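Local structure of inositol 2-dehydrogenase/D-chiro-inositol 3-dehydrogenase (Lactobacillus casei, 4MIY) at residues A[14-17]-A[18-22]; A[137-141]-A[142-146]; A[178-181]-A[182-185]; A[304-307]-A[308-311]. The protein catalyses the NAD-dependent oxidation of myo-inositol to 2-keto-myo-inositol and of D-chiro-inositol to its 1-keto product, using a Rossmann-fold coenzyme domain. All blocks are in the same frame, centred on the assembly; numbering follows the deposited sequence.

Contact 1 (A[14-17]-A[18-22]); sequences GRAH and IDRLT
The guanidinium of R20 folds back along the helix until its edge meets the imidazole of H17, three residues earlier, with the two planes 76° apart. R20 NE gives its hydrogen to H17 ND1 over 3.1 Å; ND1 lies in the guanidinium plane, whereas NE stands tilted out of the ring plane of H17. A bend about CG-CD of the arginine (chi3 -82°) turns the group back, and one of its faces then lies over A16 O, 3.6 Å from R20 CZ. With ND1 engaged by R20 and NE2 by E96, both ring nitrogens have partners, which should hold the imidazole in one rotation; F94 meets the same ring edge-to-face. A16 O also accepts from R20 N at 3.0 Å and from a water that donates to D19 OD2 as well, while D19 OD1 is hydrogen-bonded to N23. The methyl of A16 is small enough for the guanidinium to lie beside it, A16 CB 3.6 Å from R20 NH2. I18 CG1 lies against G14 O, and L21 reaches strand 28-34. G14 fits the last glycine of a GxGxxG-like pattern and lies near the bound NAD, consistent with the first helix of a Rossmann beta-alpha-beta unit.

Contact 2 (A[137-141]-A[142-146]); sequences KEKLD and TGIIG
K139 O is gripped twice by T142: the hydroxyl OG1 donates to it at 2.7 Å, in the carbonyl plane, while T142 N donates at 3.2 Å from well above that plane. The hydroxyl gets there because OG1 sits between the backbone N and the carbonyl carbon (chi1 68°), which turns it back toward the last helical turn. T142 N makes a weak bond to E138 O, 3.4 Å, so the hydroxyl probably makes up for the fading helical pattern. The same OG1 takes a hydrogen from a water that also accepts from K139 NZ, tying the lysine to the helix end through solvent. G143 N then donates to L140 O at 3.1 Å. G143 has a positive phi of 88°, at which a side chain would press on the preceding carbonyl; glycine suits this place. A type I turn from G143 to G146 follows, and a second water stitches it to the helix by donating to L140 O and G146 O and accepting from I145 N. Beneath, L140 CD1 packs on I145 CD1 at 3.9 Å, the branched chains crossing at a slant, and both continue onto V242 and L249. The aliphatic part of K139 runs past I144, and I144 CD1 is 4.0 Å from K139 NZ. K139 packs on P258, and I144 and I145 on L260, of a second subunit. This is a helix C-terminus closed by a threonine and a glycine, leading through a beta turn from helix 131-141 toward strand 148-156.

Contact 3 (A[178-181]-A[182-185]); sequences IDEM and HWLL
H182 holds its CG between the backbone N and the carbonyl carbon (chi1 73°), a position that folds the imidazole back over the preceding turn, while D179 extends with CG opposite its own N (chi1 173°) to meet it. Both lie on helix 168-185, which packs against the mixed sheet of the C-terminal alpha/beta domain. One face of the H182 ring lies over D179 O, and I178 O is at the ring edge, 3.3 Å from H182 CD2. The carboxylate of D179 stands almost perpendicular to the imidazole, and D179 OD1 stays 4.0 Å from H182 NE2. A water bridges them, donating to D179 OD1 at 2.7 Å and hydrogen-bonding to H182 NE2 at 2.6 Å. R128 forms a salt bridge with the same OD1, giving the buried carboxylate a charge partner. M181 and L184 lie side by side pointing the same way; flexible methionine, bent at chi2, fits against V151 and A153, and L184 packs on L136. W183 turns its indole edge to E180 O; the ring also packs on helix 131-141 and meets K137 in a cation-pi contact. E180 itself pairs with R127. Along the backbone L184 N donates to E180 O at 2.9 Å. One residue on, L185 N donates to M181 O at 3.0 Å, and L185 CG closes on M181 O at 3.3 Å.

Contact 4 (A[304-307]-A[308-311]); sequences AWDG and YIAA
An aromatic pair on the first turns of helix 304-323 makes this local contact, in which W305 meets Y308 three residues on and I309 four residues on. The edge of the Y308 ring is directed at a face of the six-membered ring of W305, an edge-to-face (T-shaped) stack with centroids 5.3 Å apart and planes inclined by 61°. Y308 CD2 leads the approach, standing 3.8 Å from W305 CZ3 and displaced toward the indole rim. W305 has CG opposite its backbone N (chi1 -170°), which swings the indole along the helix flank where Y308 and I309 can both reach it. I309 CD1 touches the pyrrole part, 3.6 Å from W305 CD1, its chain running roughly at right angles to the tryptophan. This is the i to i+3 and i to i+4 spacing of an alpha helix, here in the C-terminal alpha/beta domain; W305 packs on V110, and Y308 on A106 and K107, of helix 103-113. Regular backbone bonds run beneath, among them I309 N to W305 O at 2.9 Å. D306 turns elsewhere: OD1 makes a salt bridge with R128, and OD2 accepts from S303 N. A310, with a methyl alone, packs on I175 and F125.

Contacts 2, 3 and 4 form a chain of neighbours in the C-terminal alpha/beta domain, while contact 1 stands apart in the Rossmann domain, its centre 27 Å from that of contact 3 and 24 Å from that of contact 4. Contact 2 reaches contact 3 through K137, whose NZ lies 3.3 Å from L184 O. Contact 3 meets contact 4, with centres 11 Å apart, where H182 CE1 approaches D306 OD1 at 3.4 Å; R128, the shared partner of the two acids, links their helices. NAD lies about 5 Å from G14 of contact 1, but about 10 Å from the side chain of D179 and about 11 Å from that of A310.

Contact 1 (A[14-17]-A[18-22])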
loop_
_atom_site.group_PDB
_atom_site.type_symbol
_atom_site.label_atom_id
_atom_site.label_comp_id
_atom_site.label_asym_id
_atom_site.label_seq_id
_atom_site.Cartn_x
_atom_site.Cartn_y
_atom_site.Cartn_z
ATOM N N GLY A 14 29.619 -1.338 -21.866
ATOM C CA GLY A 14 29.936 -2.108 -23.051
ATOM C C GLY A 14 29.901 -3.591 -22.816
ATOM O O GLY A 14 29.362 -4.331 -23.597
ATOM N N ARG A 15 30.480 -4.027 -21.723
ATOM C CA ARG A 15 30.469 -5.422 -21.417
ATOM C C ARG A 15 29.079 -5.915 -21.047
ATOM O O ARG A 15 28.735 -7.035 -21.294
ATOM C CB ARG A 15 31.403 -5.721 -20.262
ATOM C CG ARG A 15 32.877 -5.681 -20.602
ATOM C CD ARG A 15 33.748 -5.664 -19.307
ATOM N NE ARG A 15 33.723 -6.908 -18.593
ATOM C CZ ARG A 15 34.508 -7.936 -18.856
ATOM N NH1 ARG A 15 35.396 -7.873 -19.817
ATOM N NH2 ARG A 15 34.400 -9.027 -18.152
ATOM N N ALA A 16 28.316 -5.051 -20.421
ATOM C CA ALA A 16 26.961 -5.406 -20.062
ATOM C C ALA A 16 26.056 -5.553 -21.286
ATOM O O ALA A 16 25.229 -6.390 -21.310
ATOM C CB ALA A 16 26.400 -4.402 -19.094
ATOM N N HIS A 17 26.269 -4.726 -22.285
ATOM C CA HIS A 17 25.583 -4.893 -23.568
ATOM C C HIS A 17 26.035 -6.158 -24.302
ATOM O O HIS A 17 25.259 -6.826 -24.894
ATOM C CB HIS A 17 25.758 -3.685 -24.448
ATOM C CG HIS A 17 24.856 -2.554 -24.108
ATOM N ND1 HIS A 17 23.561 -2.742 -23.714
ATOM C CD2 HIS A 17 25.051 -1.226 -24.137
ATOM C CE1 HIS A 17 23.006 -1.578 -23.486
ATOM N NE2 HIS A 17 23.881 -0.638 -23.751
ATOM N N ILE A 18 27.321 -6.456 -24.244
ATOM C CA ILE A 18 27.809 -7.712 -24.785
ATOM C C ILE A 18 27.181 -8.906 -24.121
ATOM O O ILE A 18 26.796 -9.833 -24.758
ATOM C CB ILE A 18 29.353 -7.815 -24.695
ATOM C CG1 ILE A 18 29.981 -6.791 -25.612
ATOM C CG2 ILE A 18 29.832 -9.236 -24.941
ATOM C CD1 ILE A 18 31.476 -6.713 -25.485
ATOM N N ASP A 19 27.106 -8.858 -22.806
ATOM C CA ASP A 19 26.430 -9.884 -22.059
ATOM C C ASP A 19 24.962 -10.041 -22.510
ATOM O O ASP A 19 24.471 -11.120 -22.665
ATOM C CB ASP A 19 26.496 -9.554 -20.566
ATOM C CG ASP A 19 25.911 -10.621 -19.726
ATOM O OD1 ASP A 19 26.363 -11.737 -19.846
ATOM O OD2 ASP A 19 24.986 -10.342 -18.974
ATOM N N ARG A 20 24.306 -8.917 -22.703
ATOM C CA ARG A 20 22.945 -8.903 -23.198
ATOM C C ARG A 20 22.834 -9.599 -24.543
ATOM O O ARG A 20 22.026 -10.459 -24.716
ATOM C CB ARG A 20 22.392 -7.466 -23.267
ATOM C CG ARG A 20 21.749 -7.016 -21.960
ATOM C CD ARG A 20 21.124 -5.660 -21.972
ATOM N NE ARG A 20 22.070 -4.593 -21.771
ATOM C CZ ARG A 20 22.476 -4.147 -20.596
ATOM N NH1 ARG A 20 22.031 -4.652 -19.476
ATOM N NH2 ARG A 20 23.315 -3.166 -20.555
ATOM N N LEU A 21 23.705 -9.232 -25.457
ATOM C CA LEU A 21 23.662 -9.751 -26.804
ATOM C C LEU A 21 24.073 -11.202 -26.875
ATOM O O LEU A 21 23.640 -11.908 -27.718
ATOM C CB LEU A 21 24.511 -8.918 -27.732
ATOM C CG LEU A 21 24.048 -7.482 -27.850
ATOM C CD1 LEU A 21 25.104 -6.698 -28.425
ATOM C CD2 LEU A 21 22.824 -7.339 -28.685
ATOM N N THR A 22 24.880 -11.628 -25.928
ATOM C CA THR A 22 25.461 -12.965 -25.959
ATOM C C THR A 22 24.700 -13.974 -25.151
ATOM O O THR A 22 24.552 -15.116 -25.522
ATOM C CB THR A 22 26.900 -12.889 -25.417
ATOM O OG1 THR A 22 27.619 -11.951 -26.210
ATOM C CG2 THR A 22 27.580 -14.204 -25.474
HETATM O O HOH W 1 24.010 -7.607 -19.032
#

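Contact 2 (A[137-141]-A[142-146])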
loop_
_atom_site.group_PDB
_atom_site.type_symbol
_atom_site.label_atom_id
_atom_site.label_comp_id
_atom_site.label_asym_id
_atom_site.label_seq_id
_atom_site.Cartn_x
_atom_site.Cartn_y
_atom_site.Cartn_z
ATOM N N LYS A 137 2.417 5.998 -18.789
ATOM C CA LYS A 137 2.226 6.785 -20.007
ATOM C C LYS A 137 0.995 6.339 -20.771
ATOM O O LYS A 137 0.217 7.123 -21.184
ATOM C CB LYS A 137 3.445 6.735 -20.910
ATOM C CG LYS A 137 3.143 7.422 -22.241
ATOM C CD LYS A 137 4.232 7.433 -23.180
ATOM C CE LYS A 137 3.855 8.151 -24.501
ATOM N NZ LYS A 137 2.927 9.274 -24.404
ATOM N N GLU A 138 0.846 5.043 -20.942
ATOM C CA GLU A 138 -0.314 4.517 -21.615
ATOM C C GLU A 138 -1.613 4.843 -20.948
ATOM O O GLU A 138 -2.521 5.252 -21.585
ATOM C CB GLU A 138 -0.152 3.016 -21.842
ATOM C CG GLU A 138 0.951 2.715 -22.831
ATOM C CD GLU A 138 1.143 1.233 -23.058
ATOM O OE1 GLU A 138 0.193 0.489 -22.787
ATOM O OE2 GLU A 138 2.236 0.829 -23.493
ATOM N N LYS A 139 -1.683 4.718 -19.634
ATOM C CA LYS A 139 -2.854 5.124 -18.910
ATOM C C LYS A 139 -3.149 6.610 -19.055
ATOM O O LYS A 139 -4.261 6.980 -19.212
ATOM C CB LYS A 139 -2.726 4.733 -17.438
ATOM C CG LYS A 139 -3.985 4.726 -16.623
ATOM C CD LYS A 139 -4.944 3.697 -17.081
ATOM C CE LYS A 139 -6.033 3.489 -16.105
ATOM N NZ LYS A 139 -7.150 2.764 -16.724
ATOM N N LEU A 140 -2.132 7.437 -18.981
ATOM C CA LEU A 140 -2.284 8.863 -19.147
ATOM C C LEU A 140 -2.902 9.189 -20.516
ATOM O O LEU A 140 -3.799 9.959 -20.616
ATOM C CB LEU A 140 -0.932 9.534 -19.012
ATOM C CG LEU A 140 -0.891 11.029 -19.296
ATOM C CD1 LEU A 140 -1.740 11.751 -18.308
ATOM C CD2 LEU A 140 0.517 11.538 -19.280
ATOM N N ASP A 141 -2.457 8.479 -21.523
ATOM C CA ASP A 141 -2.902 8.717 -22.876
ATOM C C ASP A 141 -4.342 8.298 -23.148
ATOM O O ASP A 141 -4.902 8.679 -24.140
ATOM C CB ASP A 141 -1.948 8.065 -23.864
ATOM C CG ASP A 141 -0.605 8.758 -23.938
ATOM O OD1 ASP A 141 -0.483 9.873 -23.441
ATOM O OD2 ASP A 141 0.310 8.180 -24.492
ATOM N N THR A 142 -4.944 7.512 -22.271
ATOM C CA THR A 142 -6.366 7.216 -22.377
ATOM C C THR A 142 -7.277 8.407 -22.099
ATOM O O THR A 142 -8.437 8.368 -22.392
ATOM C CB THR A 142 -6.808 6.074 -21.458
ATOM O OG1 THR A 142 -6.710 6.471 -20.093
ATOM C CG2 THR A 142 -5.972 4.861 -21.691
ATOM N N GLY A 143 -6.726 9.416 -21.461
ATOM C CA GLY A 143 -7.504 10.563 -21.061
ATOM C C GLY A 143 -8.192 10.501 -19.714
ATOM O O GLY A 143 -8.877 11.410 -19.351
ATOM N N ILE A 144 -7.967 9.430 -18.982
ATOM C CA ILE A 144 -8.694 9.175 -17.760
ATOM C C ILE A 144 -8.515 10.226 -16.668
ATOM O O ILE A 144 -9.380 10.391 -15.876
ATOM C CB ILE A 144 -8.430 7.748 -17.252
ATOM C CG1 ILE A 144 -9.411 7.341 -16.164
ATOM C CG2 ILE A 144 -7.022 7.571 -16.825
ATOM C CD1 ILE A 144 -9.460 5.925 -15.925
ATOM N N ILE A 145 -7.387 10.924 -16.665
ATOM C CA ILE A 145 -7.205 12.013 -15.725
ATOM C C ILE A 145 -7.214 13.404 -16.366
ATOM O O ILE A 145 -6.881 14.382 -15.751
ATOM C CB ILE A 145 -5.949 11.858 -14.828
ATOM C CG1 ILE A 145 -4.669 12.036 -15.629
ATOM C CG2 ILE A 145 -6.000 10.564 -14.081
ATOM C CD1 ILE A 145 -3.435 12.042 -14.815
ATOM N N GLY A 146 -7.667 13.451 -17.599
ATOM C CA GLY A 146 -7.658 14.703 -18.301
ATOM C C GLY A 146 -6.266 15.150 -18.676
ATOM O O GLY A 146 -5.378 14.384 -18.764
HETATM O O HOH W 2 -8.270 4.387 -18.812
HETATM O O HOH W 3 -5.482 11.568 -18.902
#

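Contact 3 (A[178-181]-A[182-185])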
loop_
_atom_site.group_PDB
_atom_site.type_symbol
_atom_site.label_atom_id
_atom_site.label_comp_id
_atom_site.label_asym_id
_atom_site.label_seq_id
_atom_site.Cartn_x
_atom_site.Cartn_y
_atom_site.Cartn_z
ATOM N N ILE A 178 15.078 14.121 -18.404
ATOM C CA ILE A 178 15.070 15.024 -19.535
ATOM C C ILE A 178 14.557 14.358 -20.794
ATOM O O ILE A 178 13.742 14.906 -21.463
ATOM C CB ILE A 178 16.435 15.642 -19.766
ATOM C CG1 ILE A 178 16.674 16.761 -18.751
ATOM C CG2 ILE A 178 16.518 16.193 -21.147
ATOM C CD1 ILE A 178 18.116 17.147 -18.636
ATOM N N ASP A 179 14.989 13.141 -21.065
ATOM C CA ASP A 179 14.430 12.427 -22.175
ATOM C C ASP A 179 12.992 11.971 -21.946
ATOM O O ASP A 179 12.180 11.994 -22.836
ATOM C CB ASP A 179 15.261 11.238 -22.555
ATOM C CG ASP A 179 14.590 10.401 -23.614
ATOM O OD1 ASP A 179 14.623 10.768 -24.784
ATOM O OD2 ASP A 179 13.992 9.407 -23.254
ATOM N N GLU A 180 12.697 11.579 -20.730
ATOM C CA GLU A 180 11.426 10.944 -20.391
ATOM C C GLU A 180 10.220 11.852 -20.447
ATOM O O GLU A 180 9.212 11.479 -20.933
ATOM C CB GLU A 180 11.543 10.379 -18.970
ATOM C CG GLU A 180 10.418 9.560 -18.489
ATOM C CD GLU A 180 10.642 9.094 -17.073
ATOM O OE1 GLU A 180 11.549 8.332 -16.841
ATOM O OE2 GLU A 180 9.874 9.517 -16.221
ATOM N N MET A 181 10.348 13.064 -19.956
ATOM C CA MET A 181 9.176 13.891 -19.798
ATOM C C MET A 181 8.494 14.385 -21.073
ATOM O O MET A 181 7.319 14.425 -21.150
ATOM C CB MET A 181 9.449 15.064 -18.860
ATOM C CG MET A 181 9.937 14.672 -17.473
ATOM S SD MET A 181 8.788 13.571 -16.630
ATOM C CE MET A 181 9.772 13.204 -15.183
ATOM N N HIS A 182 9.284 14.796 -22.041
ATOM C CA HIS A 182 8.723 15.235 -23.282
ATOM C C HIS A 182 8.035 14.101 -24.039
ATOM O O HIS A 182 7.018 14.313 -24.626
ATOM C CB HIS A 182 9.732 16.041 -24.126
ATOM C CG HIS A 182 10.823 15.240 -24.752
ATOM N ND1 HIS A 182 10.693 14.626 -25.971
ATOM C CD2 HIS A 182 12.094 15.022 -24.361
ATOM C CE1 HIS A 182 11.811 14.003 -26.260
ATOM N NE2 HIS A 182 12.684 14.235 -25.307
ATOM N N TRP A 183 8.579 12.902 -23.934
ATOM C CA TRP A 183 7.939 11.709 -24.462
ATOM C C TRP A 183 6.664 11.356 -23.718
ATOM O O TRP A 183 5.691 11.111 -24.303
ATOM C CB TRP A 183 8.911 10.547 -24.397
ATOM C CG TRP A 183 8.343 9.165 -24.530
ATOM C CD1 TRP A 183 8.011 8.537 -25.669
ATOM C CD2 TRP A 183 8.099 8.222 -23.477
ATOM N NE1 TRP A 183 7.551 7.280 -25.403
ATOM C CE2 TRP A 183 7.619 7.062 -24.060
ATOM C CE3 TRP A 183 8.261 8.247 -22.096
ATOM C CZ2 TRP A 183 7.276 5.968 -23.317
ATOM C CZ3 TRP A 183 7.903 7.159 -21.383
ATOM C CH2 TRP A 183 7.438 6.050 -21.987
ATOM N N LEU A 184 6.730 11.374 -22.396
ATOM C CA LEU A 184 5.579 11.101 -21.564
ATOM C C LEU A 184 4.392 11.951 -21.904
ATOM O O LEU A 184 3.306 11.492 -21.993
ATOM C CB LEU A 184 5.935 11.353 -20.099
ATOM C CG LEU A 184 4.814 11.191 -19.052
ATOM C CD1 LEU A 184 4.337 9.777 -18.916
ATOM C CD2 LEU A 184 5.242 11.687 -17.735
ATOM N N LEU A 185 4.661 13.238 -22.037
ATOM C CA LEU A 185 3.667 14.258 -22.213
ATOM C C LEU A 185 3.363 14.599 -23.667
ATOM O O LEU A 185 2.461 15.325 -23.904
ATOM C CB LEU A 185 4.141 15.533 -21.543
ATOM C CG LEU A 185 4.393 15.484 -20.039
ATOM C CD1 LEU A 185 5.130 16.701 -19.588
ATOM C CD2 LEU A 185 3.085 15.375 -19.339
HETATM O O HOH W 4 15.180 13.367 -25.322
#

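Contact 4 (A[304-307]-A[308-311])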
loop_
_atom_site.group_PDB
_atom_site.type_symbol
_atom_site.label_atom_id
_atom_site.label_comp_id
_atom_site.label_asym_id
_atom_site.label_seq_id
_atom_site.Cartn_x
_atom_site.Cartn_y
_atom_site.Cartn_z
ATOM N N ALA A 304 18.043 10.183 -32.900
ATOM C CA ALA A 304 19.036 11.211 -32.799
ATOM C C ALA A 304 18.367 12.521 -32.507
ATOM O O ALA A 304 18.938 13.347 -31.851
ATOM C CB ALA A 304 19.853 11.298 -34.063
ATOM N N TRP A 305 17.158 12.708 -32.973
ATOM C CA TRP A 305 16.442 13.895 -32.607
ATOM C C TRP A 305 16.220 13.950 -31.079
ATOM O O TRP A 305 16.392 14.966 -30.478
ATOM C CB TRP A 305 15.123 14.020 -33.346
ATOM C CG TRP A 305 14.476 15.331 -33.168
ATOM C CD1 TRP A 305 13.423 15.619 -32.406
ATOM C CD2 TRP A 305 14.879 16.543 -33.773
ATOM N NE1 TRP A 305 13.122 16.940 -32.496
ATOM C CE2 TRP A 305 14.020 17.529 -33.329
ATOM C CE3 TRP A 305 15.887 16.882 -34.656
ATOM C CZ2 TRP A 305 14.128 18.839 -33.742
ATOM C CZ3 TRP A 305 15.987 18.188 -35.069
ATOM C CH2 TRP A 305 15.130 19.141 -34.604
ATOM N N ASP A 306 15.776 12.847 -30.502
ATOM C CA ASP A 306 15.669 12.731 -29.055
ATOM C C ASP A 306 16.983 13.031 -28.375
ATOM O O ASP A 306 17.026 13.688 -27.391
ATOM C CB ASP A 306 15.159 11.337 -28.678
ATOM C CG ASP A 306 13.732 11.106 -29.116
ATOM O OD1 ASP A 306 12.873 11.913 -28.782
ATOM O OD2 ASP A 306 13.494 10.130 -29.786
ATOM N N GLY A 307 18.062 12.549 -28.925
ATOM C CA GLY A 307 19.358 12.873 -28.406
ATOM C C GLY A 307 19.696 14.348 -28.458
ATOM O O GLY A 307 20.294 14.873 -27.566
ATOM N N TYR A 308 19.266 14.991 -29.510
ATOM C CA TYR A 308 19.454 16.400 -29.658
ATOM C C TYR A 308 18.628 17.207 -28.670
ATOM O O TYR A 308 19.110 18.117 -28.071
ATOM C CB TYR A 308 19.170 16.764 -31.114
ATOM C CG TYR A 308 19.379 18.195 -31.550
ATOM C CD1 TYR A 308 20.534 18.862 -31.305
ATOM C CD2 TYR A 308 18.395 18.842 -32.237
ATOM C CE1 TYR A 308 20.699 20.156 -31.751
ATOM C CE2 TYR A 308 18.549 20.081 -32.685
ATOM C CZ TYR A 308 19.690 20.756 -32.428
ATOM O OH TYR A 308 19.791 22.054 -32.882
ATOM N N ILE A 309 17.380 16.837 -28.486
ATOM C CA ILE A 309 16.566 17.464 -27.479
ATOM C C ILE A 309 17.224 17.342 -26.116
ATOM O O ILE A 309 17.251 18.271 -25.367
ATOM C CB ILE A 309 15.196 16.841 -27.412
ATOM C CG1 ILE A 309 14.419 17.134 -28.685
ATOM C CG2 ILE A 309 14.426 17.360 -26.219
ATOM C CD1 ILE A 309 13.240 16.240 -28.868
ATOM N N ALA A 310 17.774 16.199 -25.828
ATOM C CA ALA A 310 18.346 15.985 -24.535
ATOM C C ALA A 310 19.611 16.814 -24.366
ATOM O O ALA A 310 19.813 17.393 -23.348
ATOM C CB ALA A 310 18.633 14.539 -24.320
ATOM N N ALA A 311 20.409 16.866 -25.418
ATOM C CA ALA A 311 21.608 17.673 -25.418
ATOM C C ALA A 311 21.360 19.157 -25.203
ATOM O O ALA A 311 22.040 19.770 -24.445
ATOM C CB ALA A 311 22.389 17.432 -26.667
#